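Local coordinates for chitin-binding domain 3 protein (Micromonospora aurantiaca ATCC 27029, PDB 5OPF), which is a copper-dependent lytic polysaccharide monooxygenase that probably cleaves glycosidic bonds of crystalline polysaccharides such as cellulose by oxidation, at residues Ser3-Ala8 with Lys101-Ala106; Pro42-Asn47 with Gly78-Leu83; Gly50-Gly55 with Leu181-Tyr186; Ala110-Val115 with Ile175-His180. All blocks are in the same frame, centred on the assembly; numbering follows the deposited sequence. Where two conformers were deposited one is given.

Contact 1. Residues Ser3-Ala8 with Lys101-Ala106; sequences SVVDPA and KFFDQA
S3 and F103 grip each other through both of their backbone amides, and this pair sets the pattern for two antiparallel strands whose polar groups are largely paired across the gap. F103 N meets S3 O at 2.9 Å in an almost straight bond (177°), and S3 N returns the bond to F103 O at 3.0 Å. Farther along, V5 N gives its hydrogen to K101 O, while K101 N reaches D6 O at 2.8 Å. These last two bonds straddle a beta bulge: the register slips by one residue between V4 and D6, and D6 N is left buried with no partner. K101 O also receives a CA-H...O contact from V4. The S3 hydroxyl looks elsewhere, to S9. Side chains complete the join on both faces. The F102 ring lies over the S3 peptide, with S3 O 3.6 Å above its plane and over its centre, and V4 CG2 touches F102 CD2 at the ring's rim. On the face of F103 and K101, V5 divides its two methyls: CG1 packs on F103 CB at 3.7 Å, and CG2 rests against the extended aliphatic chain of K101. Strand 2-6 is the outermost strand of a four-stranded antiparallel sheet, with strand 97-104 lying between it and strand 154-162; V4 and F102 face inward onto strand 183-192, and F102 meets W176 edge-to-face.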
loop_
_atom_site.group_PDB
_atom_site.type_symbol
_atom_site.label_atom_id
_atom_site.label_comp_id
_atom_site.label_asym_id
_atom_site.label_seq_id
_atom_site.Cartn_x
_atom_site.Cartn_y
_atom_site.Cartn_z
ATOM N N SER A 3 -5.197 6.032 1.732
ATOM C CA SER A 3 -4.061 5.161 1.468
ATOM C C SER A 3 -3.004 5.384 2.535
ATOM O O SER A 3 -3.091 6.304 3.353
ATOM C CB SER A 3 -3.469 5.455 0.085
ATOM O OG SER A 3 -2.524 4.459 -0.303
ATOM N N VAL A 4 -1.979 4.533 2.497
ATOM C CA VAL A 4 -0.737 4.826 3.209
ATOM C C VAL A 4 0.008 5.890 2.420
ATOM O O VAL A 4 0.321 5.700 1.238
ATOM C CB VAL A 4 0.133 3.570 3.365
ATOM C CG1 VAL A 4 1.457 3.944 4.004
ATOM C CG2 VAL A 4 -0.582 2.500 4.187
ATOM N N VAL A 5 0.274 7.024 3.070
ATOM C CA VAL A 5 0.939 8.148 2.412
ATOM C C VAL A 5 2.400 8.290 2.825
ATOM O O VAL A 5 3.155 9.015 2.156
ATOM C CB VAL A 5 0.164 9.472 2.617
ATOM C CG1 VAL A 5 -1.216 9.369 1.998
ATOM C CG2 VAL A 5 0.055 9.849 4.088
ATOM N N ASP A 6 2.829 7.615 3.885
ATOM C CA ASP A 6 4.221 7.664 4.328
ATOM C C ASP A 6 4.441 6.399 5.152
ATOM O O ASP A 6 3.910 6.294 6.261
ATOM C CB ASP A 6 4.468 8.912 5.177
ATOM C CG ASP A 6 5.926 9.115 5.496
ATOM O OD1 ASP A 6 6.712 8.158 5.324
ATOM O OD2 ASP A 6 6.289 10.233 5.939
ATOM N N PRO A 7 5.179 5.404 4.629
ATOM C CA PRO A 7 5.877 5.361 3.342
ATOM C C PRO A 7 4.858 5.173 2.225
ATOM O O PRO A 7 4.049 4.239 2.281
ATOM C CB PRO A 7 6.802 4.151 3.490
ATOM C CG PRO A 7 6.051 3.232 4.414
ATOM C CD PRO A 7 5.307 4.130 5.360
ATOM N N ALA A 8 4.869 6.068 1.238
ATOM C CA ALA A 8 3.832 6.085 0.210
ATOM C C ALA A 8 3.632 4.705 -0.410
ATOM O O ALA A 8 4.595 4.016 -0.777
ATOM C CB ALA A 8 4.230 7.078 -0.886
ATOM N N LYS A 101 1.914 6.184 8.204
ATOM C CA LYS A 101 0.900 7.234 8.222
ATOM C C LYS A 101 -0.203 6.868 7.243
ATOM O O LYS A 101 0.035 6.783 6.026
ATOM C CB LYS A 101 1.484 8.593 7.851
ATOM C CG LYS A 101 0.469 9.721 8.000
ATOM C CD LYS A 101 1.053 11.067 7.587
ATOM C CE LYS A 101 -0.015 12.153 7.487
ATOM N NZ LYS A 101 0.594 13.477 7.122
ATOM N N PHE A 102 -1.403 6.651 7.782
ATOM C CA PHE A 102 -2.582 6.350 6.991
ATOM C C PHE A 102 -3.443 7.601 6.880
ATOM O O PHE A 102 -3.744 8.229 7.894
ATOM C CB PHE A 102 -3.398 5.206 7.600
ATOM C CG PHE A 102 -4.162 4.482 6.562
ATOM C CD1 PHE A 102 -5.315 5.023 6.017
ATOM C CD2 PHE A 102 -3.671 3.303 6.042
ATOM C CE1 PHE A 102 -5.959 4.375 4.974
ATOM C CE2 PHE A 102 -4.306 2.654 5.019
ATOM C CZ PHE A 102 -5.444 3.187 4.478
ATOM N N PHE A 103 -3.851 7.956 5.659
ATOM C CA PHE A 103 -4.701 9.117 5.401
ATOM C C PHE A 103 -6.038 8.649 4.843
ATOM O O PHE A 103 -6.068 7.906 3.852
ATOM C CB PHE A 103 -4.004 10.051 4.404
ATOM C CG PHE A 103 -4.837 11.218 3.940
ATOM C CD1 PHE A 103 -5.438 12.087 4.833
ATOM C CD2 PHE A 103 -5.024 11.435 2.580
ATOM C CE1 PHE A 103 -6.200 13.164 4.373
ATOM C CE2 PHE A 103 -5.780 12.504 2.125
ATOM C CZ PHE A 103 -6.375 13.356 3.022
ATOM N N ASP A 104 -7.130 9.078 5.486
ATOM C CA ASP A 104 -8.501 8.738 5.096
ATOM C C ASP A 104 -9.240 10.036 4.791
ATOM O O ASP A 104 -9.477 10.850 5.688
ATOM C CB ASP A 104 -9.200 7.964 6.216
ATOM C CG ASP A 104 -10.668 7.666 5.936
ATOM O OD1 ASP A 104 -11.124 7.858 4.796
ATOM O OD2 ASP A 104 -11.342 7.221 6.893
ATOM N N GLN A 105 -9.598 10.234 3.521
ATOM C CA GLN A 105 -10.367 11.413 3.129
ATOM C C GLN A 105 -11.794 11.404 3.663
ATOM O O GLN A 105 -12.422 12.468 3.738
ATOM C CB GLN A 105 -10.444 11.487 1.609
ATOM C CG GLN A 105 -9.104 11.692 0.955
ATOM C CD GLN A 105 -9.177 11.482 -0.543
ATOM O OE1 GLN A 105 -9.999 10.704 -1.023
ATOM N NE2 GLN A 105 -8.347 12.188 -1.290
ATOM N N ALA A 106 -12.329 10.230 3.989
ATOM C CA ALA A 106 -13.755 10.041 4.204
ATOM C C ALA A 106 -14.159 9.844 5.658
ATOM O O ALA A 106 -15.363 9.759 5.932
ATOM C CB ALA A 106 -14.242 8.840 3.390
#

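Contact 2. Residues Pro42-Asn47 with Gly78-Leu83; sequences PNAMWN and GRYNAL
N47 and Y80 make the tight end of this helix-to-loop contact: the phenol hydroxyl donates to N47 O at 2.6 Å, just where the chain leaves helix 43-46. The carbonyl oxygen lies at the ring's edge, in its plane. Beside it, A44 fits into the angle between R79 and Y80, its CB 3.5 Å from R79 O and 3.8 Å from Y80 CD1. A44 O comes near the same ring edge, yet it is buried with no hydrogen-bonding partner. The looser side belongs to R79. A bend at its third torsion (chi3 -76°) lays the guanidinium alongside N43 and N47, with N43 CB 3.5 Å above its plane and the N47 side chain over the same face. R79 NE donates to a water at 2.9 Å, which N43 ND2 reaches only by a weak bond. Behind the contact, M45 packs on helices 10-18 and 32-40, A82 leans on helix 32-40, and L83 touches S11 of helix 10-18.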
loop_
_atom_site.group_PDB
_atom_site.type_symbol
_atom_site.label_atom_id
_atom_site.label_comp_id
_atom_site.label_asym_id
_atom_site.label_seq_id
_atom_site.Cartn_x
_atom_site.Cartn_y
_atom_site.Cartn_z
ATOM N N PRO A 42 -4.097 4.494 -16.132
ATOM C CA PRO A 42 -3.828 5.677 -15.302
ATOM C C PRO A 42 -4.740 5.788 -14.097
ATOM O O PRO A 42 -4.362 6.431 -13.110
ATOM C CB PRO A 42 -4.022 6.849 -16.275
ATOM C CG PRO A 42 -3.800 6.263 -17.620
ATOM C CD PRO A 42 -4.320 4.855 -17.542
ATOM N N ASN A 43 -5.927 5.180 -14.133
ATOM C CA ASN A 43 -6.834 5.291 -12.998
ATOM C C ASN A 43 -6.325 4.589 -11.750
ATOM O O ASN A 43 -6.819 4.883 -10.653
ATOM C CB ASN A 43 -8.212 4.773 -13.376
ATOM C CG ASN A 43 -8.870 5.631 -14.419
ATOM O OD1 ASN A 43 -8.633 6.844 -14.492
ATOM N ND2 ASN A 43 -9.708 5.013 -15.242
ATOM N N ALA A 44 -5.345 3.685 -11.864
ATOM C CA ALA A 44 -4.734 3.126 -10.661
ATOM C C ALA A 44 -4.101 4.222 -9.822
ATOM O O ALA A 44 -3.983 4.083 -8.597
ATOM C CB ALA A 44 -3.664 2.103 -11.034
ATOM N N MET A 45 -3.671 5.310 -10.466
ATOM C CA MET A 45 -3.077 6.457 -9.798
ATOM C C MET A 45 -4.099 7.559 -9.534
ATOM O O MET A 45 -4.146 8.096 -8.424
ATOM C CB MET A 45 -1.881 6.992 -10.601
ATOM C CG MET A 45 -0.557 6.290 -10.288
ATOM S SD MET A 45 -0.498 4.522 -10.632
ATOM C CE MET A 45 -0.722 4.545 -12.416
ATOM N N TRP A 46 -4.920 7.923 -10.521
ATOM C CA TRP A 46 -5.909 8.962 -10.248
ATOM C C TRP A 46 -6.820 8.545 -9.105
ATOM O O TRP A 46 -7.213 9.379 -8.281
ATOM C CB TRP A 46 -6.743 9.297 -11.487
ATOM C CG TRP A 46 -5.956 9.776 -12.667
ATOM C CD1 TRP A 46 -6.063 9.308 -13.943
ATOM C CD2 TRP A 46 -4.955 10.804 -12.696
ATOM N NE1 TRP A 46 -5.196 9.981 -14.770
ATOM C CE2 TRP A 46 -4.499 10.897 -14.028
ATOM C CE3 TRP A 46 -4.391 11.651 -11.732
ATOM C CZ2 TRP A 46 -3.522 11.802 -14.425
ATOM C CZ3 TRP A 46 -3.410 12.551 -12.130
ATOM C CH2 TRP A 46 -2.980 12.611 -13.466
ATOM N N ASN A 47 -7.165 7.256 -9.046
ATOM C CA ASN A 47 -7.980 6.676 -7.977
ATOM C C ASN A 47 -7.115 5.967 -6.946
ATOM O O ASN A 47 -7.447 4.875 -6.461
ATOM C CB ASN A 47 -9.044 5.750 -8.560
ATOM C CG ASN A 47 -9.950 6.479 -9.522
ATOM O OD1 ASN A 47 -9.768 6.424 -10.734
ATOM N ND2 ASN A 47 -10.890 7.235 -8.977
ATOM N N GLY A 78 -9.627 -5.240 -12.315
ATOM C CA GLY A 78 -8.228 -5.190 -12.689
ATOM C C GLY A 78 -7.604 -3.812 -12.736
ATOM O O GLY A 78 -6.485 -3.679 -13.235
ATOM N N ARG A 79 -8.270 -2.791 -12.190
ATOM C CA ARG A 79 -7.762 -1.425 -12.257
ATOM C C ARG A 79 -6.319 -1.314 -11.772
ATOM O O ARG A 79 -5.535 -0.533 -12.329
ATOM C CB ARG A 79 -8.673 -0.504 -11.441
ATOM C CG ARG A 79 -8.138 0.906 -11.249
ATOM C CD ARG A 79 -9.175 1.827 -10.655
ATOM N NE ARG A 79 -10.140 2.199 -11.686
ATOM C CZ ARG A 79 -11.179 3.010 -11.511
ATOM N NH1 ARG A 79 -11.433 3.532 -10.318
ATOM N NH2 ARG A 79 -11.967 3.297 -12.540
ATOM N N TYR A 80 -5.971 -2.049 -10.714
ATOM C CA TYR A 80 -4.680 -1.925 -10.044
ATOM C C TYR A 80 -3.711 -3.069 -10.371
ATOM O O TYR A 80 -2.681 -3.207 -9.692
ATOM C CB TYR A 80 -4.888 -1.814 -8.519
ATOM C CG TYR A 80 -5.804 -0.673 -8.113
ATOM C CD1 TYR A 80 -5.313 0.612 -7.916
ATOM C CD2 TYR A 80 -7.158 -0.884 -7.923
ATOM C CE1 TYR A 80 -6.148 1.659 -7.555
ATOM C CE2 TYR A 80 -8.006 0.148 -7.554
ATOM C CZ TYR A 80 -7.495 1.424 -7.378
ATOM O OH TYR A 80 -8.348 2.448 -7.013
ATOM N N ASN A 81 -3.985 -3.853 -11.420
ATOM C CA ASN A 81 -3.180 -5.038 -11.711
ATOM C C ASN A 81 -1.705 -4.715 -11.916
ATOM O O ASN A 81 -0.841 -5.537 -11.587
ATOM C CB ASN A 81 -3.715 -5.746 -12.953
ATOM C CG ASN A 81 -5.009 -6.492 -12.699
ATOM O OD1 ASN A 81 -5.562 -6.455 -11.607
ATOM N ND2 ASN A 81 -5.498 -7.174 -13.725
ATOM N N ALA A 82 -1.392 -3.562 -12.512
ATOM C CA ALA A 82 0.005 -3.227 -12.775
ATOM C C ALA A 82 0.816 -3.011 -11.502
ATOM O O ALA A 82 2.055 -3.008 -11.563
ATOM C CB ALA A 82 0.104 -2.000 -13.674
ATOM N N LEU A 83 0.163 -2.860 -10.349
ATOM C CA LEU A 83 0.904 -2.774 -9.097
ATOM C C LEU A 83 1.475 -4.119 -8.673
ATOM O O LEU A 83 2.288 -4.152 -7.738
ATOM C CB LEU A 83 0.025 -2.180 -7.990
ATOM C CG LEU A 83 -0.649 -0.841 -8.310
ATOM C CD1 LEU A 83 -1.343 -0.362 -7.049
ATOM C CD2 LEU A 83 0.347 0.188 -8.840
HETATM O O HOH W 1 -9.789 1.700 -14.470
#

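Contact 3. Residues Gly50-Gly55 with Leu181-Tyr186; sequences GLFREG and LDQSYY
An antiparallel strand pair carries the copper-site tyrosine here, joining strand 52-54 to the start of strand 183-192. R53 and S184 form its hydrogen-bonded pair, with R53 N 2.8 Å from S184 O, and bonds from Y186 N to L51 O and from G55 N to D182 O extend the join at the two ends. On the copper side, F52 CB sits squarely over the Y185 ring, 3.7 Å from its centroid and 3° off the normal. F52 CG lies between its own backbone N and carbonyl carbon (chi1 63°), turning the phenyl ring alongside Y185, the planes 59° apart. Q183 NE2 hangs 3.6 Å above the centre of the F52 ring while donating to E54 OE2 at 3.1 Å. Q183 OE1 accepts from Y185 OH at 2.6 Å, and the same hydroxyl also bonds to H1 N of the copper site. The reverse face, with R53 packed on Y186, turns toward helices 60-63 and 75-78, while strand 169-178 flanks strand 183-192 on its other edge.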
loop_
_atom_site.group_PDB
_atom_site.type_symbol
_atom_site.label_atom_id
_atom_site.label_comp_id
_atom_site.label_asym_id
_atom_site.label_seq_id
_atom_site.Cartn_x
_atom_site.Cartn_y
_atom_site.Cartn_z
ATOM N N GLY A 50 -8.790 4.450 -3.761
ATOM C CA GLY A 50 -9.879 3.501 -3.910
ATOM C C GLY A 50 -9.479 2.046 -4.067
ATOM O O GLY A 50 -10.204 1.269 -4.693
ATOM N N LEU A 51 -8.346 1.657 -3.480
ATOM C CA LEU A 51 -7.821 0.294 -3.652
ATOM C C LEU A 51 -8.433 -0.633 -2.595
ATOM O O LEU A 51 -7.789 -1.066 -1.626
ATOM C CB LEU A 51 -6.298 0.297 -3.631
ATOM C CG LEU A 51 -5.636 -0.787 -4.496
ATOM C CD1 LEU A 51 -4.133 -0.533 -4.540
ATOM C CD2 LEU A 51 -5.945 -2.198 -4.016
ATOM N N PHE A 52 -9.715 -0.955 -2.820
ATOM C CA PHE A 52 -10.489 -1.742 -1.875
ATOM C C PHE A 52 -11.216 -2.898 -2.543
ATOM O O PHE A 52 -11.505 -2.888 -3.747
ATOM C CB PHE A 52 -11.491 -0.879 -1.069
ATOM C CG PHE A 52 -12.550 -0.208 -1.903
ATOM C CD1 PHE A 52 -13.670 -0.903 -2.334
ATOM C CD2 PHE A 52 -12.432 1.131 -2.241
ATOM C CE1 PHE A 52 -14.640 -0.273 -3.090
ATOM C CE2 PHE A 52 -13.404 1.759 -3.001
ATOM C CZ PHE A 52 -14.501 1.056 -3.418
ATOM N N ARG A 53 -11.538 -3.880 -1.694
ATOM C CA ARG A 53 -12.540 -4.902 -1.944
ATOM C C ARG A 53 -13.702 -4.671 -0.986
ATOM O O ARG A 53 -13.584 -3.921 -0.006
ATOM C CB ARG A 53 -11.987 -6.306 -1.687
ATOM C CG ARG A 53 -10.792 -6.703 -2.552
ATOM C CD ARG A 53 -10.422 -8.175 -2.364
ATOM N NE ARG A 53 -11.402 -9.038 -3.007
ATOM C CZ ARG A 53 -11.402 -9.358 -4.295
ATOM N NH1 ARG A 53 -10.436 -8.943 -5.107
ATOM N NH2 ARG A 53 -12.372 -10.122 -4.773
ATOM N N GLU A 54 -14.839 -5.308 -1.286
ATOM C CA GLU A 54 -15.981 -5.319 -0.382
ATOM C C GLU A 54 -16.438 -6.753 -0.176
ATOM O O GLU A 54 -16.293 -7.598 -1.062
ATOM C CB GLU A 54 -17.130 -4.434 -0.902
ATOM C CG GLU A 54 -16.738 -2.961 -0.840
ATOM C CD GLU A 54 -17.786 -1.992 -1.331
ATOM O OE1 GLU A 54 -18.885 -2.439 -1.716
ATOM O OE2 GLU A 54 -17.497 -0.772 -1.312
ATOM N N GLY A 55 -16.952 -7.032 1.017
ATOM C CA GLY A 55 -17.501 -8.342 1.327
ATOM C C GLY A 55 -16.494 -9.419 1.666
ATOM O O GLY A 55 -16.848 -10.600 1.662
ATOM N N LEU A 181 -18.659 -0.099 6.551
ATOM C CA LEU A 181 -19.048 -1.073 5.546
ATOM C C LEU A 181 -18.013 -2.178 5.639
ATOM O O LEU A 181 -16.899 -1.934 6.103
ATOM C CB LEU A 181 -18.984 -0.405 4.165
ATOM C CG LEU A 181 -19.583 -1.087 2.946
ATOM C CD1 LEU A 181 -21.096 -1.177 3.074
ATOM C CD2 LEU A 181 -19.212 -0.319 1.691
ATOM N N ASP A 182 -18.364 -3.392 5.191
ATOM C CA ASP A 182 -17.319 -4.411 5.013
ATOM C C ASP A 182 -16.544 -4.060 3.751
ATOM O O ASP A 182 -16.866 -4.504 2.648
ATOM C CB ASP A 182 -17.876 -5.827 4.944
ATOM C CG ASP A 182 -16.781 -6.875 4.770
ATOM O OD1 ASP A 182 -15.583 -6.521 4.856
ATOM O OD2 ASP A 182 -17.127 -8.061 4.562
ATOM N N GLN A 183 -15.537 -3.210 3.925
ATOM C CA GLN A 183 -14.723 -2.666 2.852
ATOM C C GLN A 183 -13.293 -2.648 3.359
ATOM O O GLN A 183 -13.033 -2.120 4.446
ATOM C CB GLN A 183 -15.184 -1.246 2.523
ATOM C CG GLN A 183 -14.490 -0.606 1.338
ATOM C CD GLN A 183 -14.865 0.857 1.187
ATOM O OE1 GLN A 183 -14.453 1.689 1.981
ATOM N NE2 GLN A 183 -15.668 1.172 0.183
ATOM N N SER A 184 -12.395 -3.259 2.598
ATOM C CA SER A 184 -11.018 -3.453 3.022
ATOM C C SER A 184 -10.058 -2.987 1.937
ATOM O O SER A 184 -10.283 -3.217 0.747
ATOM C CB SER A 184 -10.801 -4.935 3.362
ATOM O OG SER A 184 -11.343 -5.792 2.371
ATOM N N TYR A 185 -8.969 -2.348 2.370
ATOM C CA TYR A 185 -7.990 -1.740 1.482
ATOM C C TYR A 185 -6.635 -2.416 1.662
ATOM O O TYR A 185 -6.259 -2.792 2.778
ATOM C CB TYR A 185 -7.824 -0.247 1.794
ATOM C CG TYR A 185 -9.052 0.613 1.599
ATOM C CD1 TYR A 185 -10.166 0.485 2.424
ATOM C CD2 TYR A 185 -9.089 1.608 0.617
ATOM C CE1 TYR A 185 -11.278 1.308 2.269
ATOM C CE2 TYR A 185 -10.195 2.426 0.453
ATOM C CZ TYR A 185 -11.292 2.269 1.272
ATOM O OH TYR A 185 -12.390 3.092 1.103
ATOM N N TYR A 186 -5.880 -2.516 0.562
ATOM C CA TYR A 186 -4.678 -3.344 0.493
ATOM C C TYR A 186 -3.548 -2.521 -0.114
ATOM O O TYR A 186 -3.549 -2.260 -1.322
ATOM C CB TYR A 186 -4.958 -4.593 -0.350
ATOM C CG TYR A 186 -6.091 -5.393 0.244
ATOM C CD1 TYR A 186 -5.859 -6.290 1.277
ATOM C CD2 TYR A 186 -7.394 -5.230 -0.202
ATOM C CE1 TYR A 186 -6.910 -6.993 1.868
ATOM C CE2 TYR A 186 -8.445 -5.928 0.369
ATOM C CZ TYR A 186 -8.204 -6.810 1.406
ATOM O OH TYR A 186 -9.268 -7.501 1.952
#

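Contact 4. Residues Ala110-Val115 with Ile175-His180; sequences ADYIRV and IWQASH
This is a buried antiparallel strand pairing within the mixed sheet, between strand 110-118 and the end of strand 169-178. R114 N donates to I175 O and I175 N to R114 O, each at 2.9 Å; Q177 N donates to Y112 O. Past Y112 the register shifts by one residue in a beta bulge, where D111 N turns to Q177 O at 2.8 Å. On one face of the pair the Y112 ring is sandwiched: Q177 CB comes over one side, 3.6 Å from the centroid, and the R114 guanidinium lies across the opposite side, with NH2 3.6 Å above the ring centre, while R114 NE bonds to Q139 OE1. A first torsion of 48° sets the ring beside Q177. The ring's hydroxyl bonds to H60, and Q177 NE2 to D182. On the other face, the five-membered edge of the W176 indole takes A110 CB at 3.6 Å from NE1, while I113 CG1 reaches W176 CD1 obliquely; NE1 itself donates to G109 O. At the bulge, one water accepts from Q177 NE2 and lies within bonding distance of D111 OD2 and A178 O; a second bridges D111 OD1 and S179 O. The indole stacks on the copper ligand Y185, which makes W176, its side chain about 5 Å from the copper, a second-shell residue in the immunoglobulin-like beta-sandwich core known from LPMOs.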
loop_
_atom_site.group_PDB
_atom_site.type_symbol
_atom_site.label_atom_id
_atom_site.label_comp_id
_atom_site.label_asym_id
_atom_site.label_seq_id
_atom_site.Cartn_x
_atom_site.Cartn_y
_atom_site.Cartn_z
ATOM N N ALA A 110 -11.641 2.773 11.517
ATOM C CA ALA A 110 -11.092 1.449 11.258
ATOM C C ALA A 110 -11.592 0.437 12.281
ATOM O O ALA A 110 -11.604 0.706 13.488
ATOM C CB ALA A 110 -9.555 1.456 11.324
ATOM N N ASP A 111 -11.948 -0.753 11.795
ATOM C CA ASP A 111 -12.090 -1.901 12.686
ATOM C C ASP A 111 -10.714 -2.376 13.130
ATOM O O ASP A 111 -10.537 -2.835 14.271
ATOM C CB ASP A 111 -12.831 -3.049 11.984
ATOM C CG ASP A 111 -14.293 -2.757 11.703
ATOM O OD1 ASP A 111 -14.825 -1.690 12.077
ATOM O OD2 ASP A 111 -14.943 -3.659 11.132
ATOM N N TYR A 112 -9.735 -2.264 12.236
ATOM C CA TYR A 112 -8.329 -2.531 12.512
ATOM C C TYR A 112 -7.529 -2.044 11.316
ATOM O O TYR A 112 -8.062 -1.898 10.207
ATOM C CB TYR A 112 -8.036 -4.024 12.769
ATOM C CG TYR A 112 -8.622 -4.985 11.757
ATOM C CD1 TYR A 112 -7.947 -5.314 10.586
ATOM C CD2 TYR A 112 -9.844 -5.587 11.983
ATOM C CE1 TYR A 112 -8.493 -6.205 9.658
ATOM C CE2 TYR A 112 -10.388 -6.478 11.079
ATOM C CZ TYR A 112 -9.708 -6.789 9.909
ATOM O OH TYR A 112 -10.267 -7.680 9.007
ATOM N N ILE A 113 -6.244 -1.782 11.555
ATOM C CA ILE A 113 -5.259 -1.616 10.491
ATOM C C ILE A 113 -4.067 -2.484 10.859
ATOM O O ILE A 113 -3.535 -2.361 11.969
ATOM C CB ILE A 113 -4.821 -0.148 10.292
ATOM C CG1 ILE A 113 -6.012 0.738 9.931
ATOM C CG2 ILE A 113 -3.754 -0.072 9.185
ATOM C CD1 ILE A 113 -5.677 2.214 9.739
ATOM N N ARG A 114 -3.671 -3.368 9.947
ATOM C CA ARG A 114 -2.571 -4.297 10.160
ATOM C C ARG A 114 -1.422 -3.920 9.239
ATOM O O ARG A 114 -1.630 -3.644 8.055
ATOM C CB ARG A 114 -3.019 -5.731 9.880
ATOM C CG ARG A 114 -4.011 -6.240 10.896
ATOM C CD ARG A 114 -4.673 -7.559 10.507
ATOM N NE ARG A 114 -5.719 -7.892 11.470
ATOM C CZ ARG A 114 -6.742 -8.705 11.236
ATOM N NH1 ARG A 114 -6.861 -9.334 10.077
ATOM N NH2 ARG A 114 -7.659 -8.874 12.174
ATOM N N VAL A 115 -0.208 -3.919 9.789
ATOM C CA VAL A 115 1.013 -3.610 9.048
ATOM C C VAL A 115 1.914 -4.840 9.051
ATOM O O VAL A 115 2.325 -5.321 10.119
ATOM C CB VAL A 115 1.746 -2.393 9.634
ATOM C CG1 VAL A 115 3.063 -2.128 8.887
ATOM C CG2 VAL A 115 0.857 -1.159 9.614
ATOM N N ILE A 175 -3.169 -3.414 5.626
ATOM C CA ILE A 175 -4.571 -3.774 5.417
ATOM C C ILE A 175 -5.416 -2.897 6.331
ATOM O O ILE A 175 -5.254 -2.930 7.557
ATOM C CB ILE A 175 -4.841 -5.259 5.721
ATOM C CG1 ILE A 175 -3.939 -6.155 4.872
ATOM C CG2 ILE A 175 -6.346 -5.580 5.498
ATOM C CD1 ILE A 175 -4.124 -7.644 5.121
ATOM N N TRP A 176 -6.314 -2.114 5.743
ATOM C CA TRP A 176 -7.271 -1.294 6.479
ATOM C C TRP A 176 -8.660 -1.899 6.326
ATOM O O TRP A 176 -9.188 -1.967 5.210
ATOM C CB TRP A 176 -7.286 0.116 5.904
ATOM C CG TRP A 176 -8.334 1.080 6.440
ATOM C CD1 TRP A 176 -8.914 1.112 7.687
ATOM C CD2 TRP A 176 -8.860 2.200 5.726
ATOM N NE1 TRP A 176 -9.772 2.197 7.774
ATOM C CE2 TRP A 176 -9.752 2.871 6.581
ATOM C CE3 TRP A 176 -8.677 2.685 4.433
ATOM C CZ2 TRP A 176 -10.427 4.024 6.190
ATOM C CZ3 TRP A 176 -9.356 3.816 4.045
ATOM C CH2 TRP A 176 -10.212 4.478 4.923
ATOM N N GLN A 177 -9.266 -2.326 7.434
ATOM C CA GLN A 177 -10.671 -2.720 7.453
ATOM C C GLN A 177 -11.446 -1.497 7.929
ATOM O O GLN A 177 -11.340 -1.107 9.093
ATOM C CB GLN A 177 -10.879 -3.910 8.389
ATOM C CG GLN A 177 -12.326 -4.388 8.470
ATOM C CD GLN A 177 -12.805 -5.068 7.205
ATOM O OE1 GLN A 177 -12.041 -5.723 6.517
ATOM N NE2 GLN A 177 -14.087 -4.945 6.914
ATOM N N ALA A 178 -12.189 -0.867 7.029
ATOM C CA ALA A 178 -12.935 0.339 7.361
ATOM C C ALA A 178 -14.180 -0.023 8.171
ATOM O O ALA A 178 -14.652 -1.165 8.143
ATOM C CB ALA A 178 -13.316 1.077 6.085
ATOM N N SER A 179 -14.709 0.954 8.914
ATOM C CA SER A 179 -15.780 0.674 9.879
ATOM C C SER A 179 -17.197 0.947 9.377
ATOM O O SER A 179 -18.158 0.548 10.052
ATOM C CB SER A 179 -15.562 1.458 11.181
ATOM O OG SER A 179 -14.371 1.036 11.821
ATOM N N HIS A 180 -17.361 1.621 8.245
ATOM C CA HIS A 180 -18.675 2.024 7.749
ATOM C C HIS A 180 -19.375 0.953 6.920
ATOM O O HIS A 180 -20.566 1.099 6.613
ATOM C CB HIS A 180 -18.526 3.279 6.877
ATOM C CG HIS A 180 -17.706 3.059 5.645
ATOM N ND1 HIS A 180 -16.447 2.492 5.689
ATOM C CD2 HIS A 180 -17.966 3.321 4.341
ATOM C CE1 HIS A 180 -15.972 2.417 4.458
ATOM N NE2 HIS A 180 -16.865 2.921 3.624
HETATM O O HOH W 2 -16.095 -3.458 8.642
HETATM O O HOH W 3 -17.492 -1.468 12.134
#

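From the N terminus, strand 2-6 pairs some ninety residues later with strand 97-104, closing contact 1, and the intervening chain holds all the helices. Contact 2 nests inside that loop, pinning helix 43-46 to residues 78-83. Contact 3 opens at residues 50-55, before contacts 1 and 2 have closed, and ends only at 181-186, so it crosses both; contact 4 lies wholly within its span. Contacts 3 and 4 share the mixed sheet through neighbouring strands 169-178 and 183-192. F102 and D104 of contact 1 pack against W176 of contact 4, joining the two sheets, while Y80 and L83 link contact 2 to G50 and L51 of contact 3.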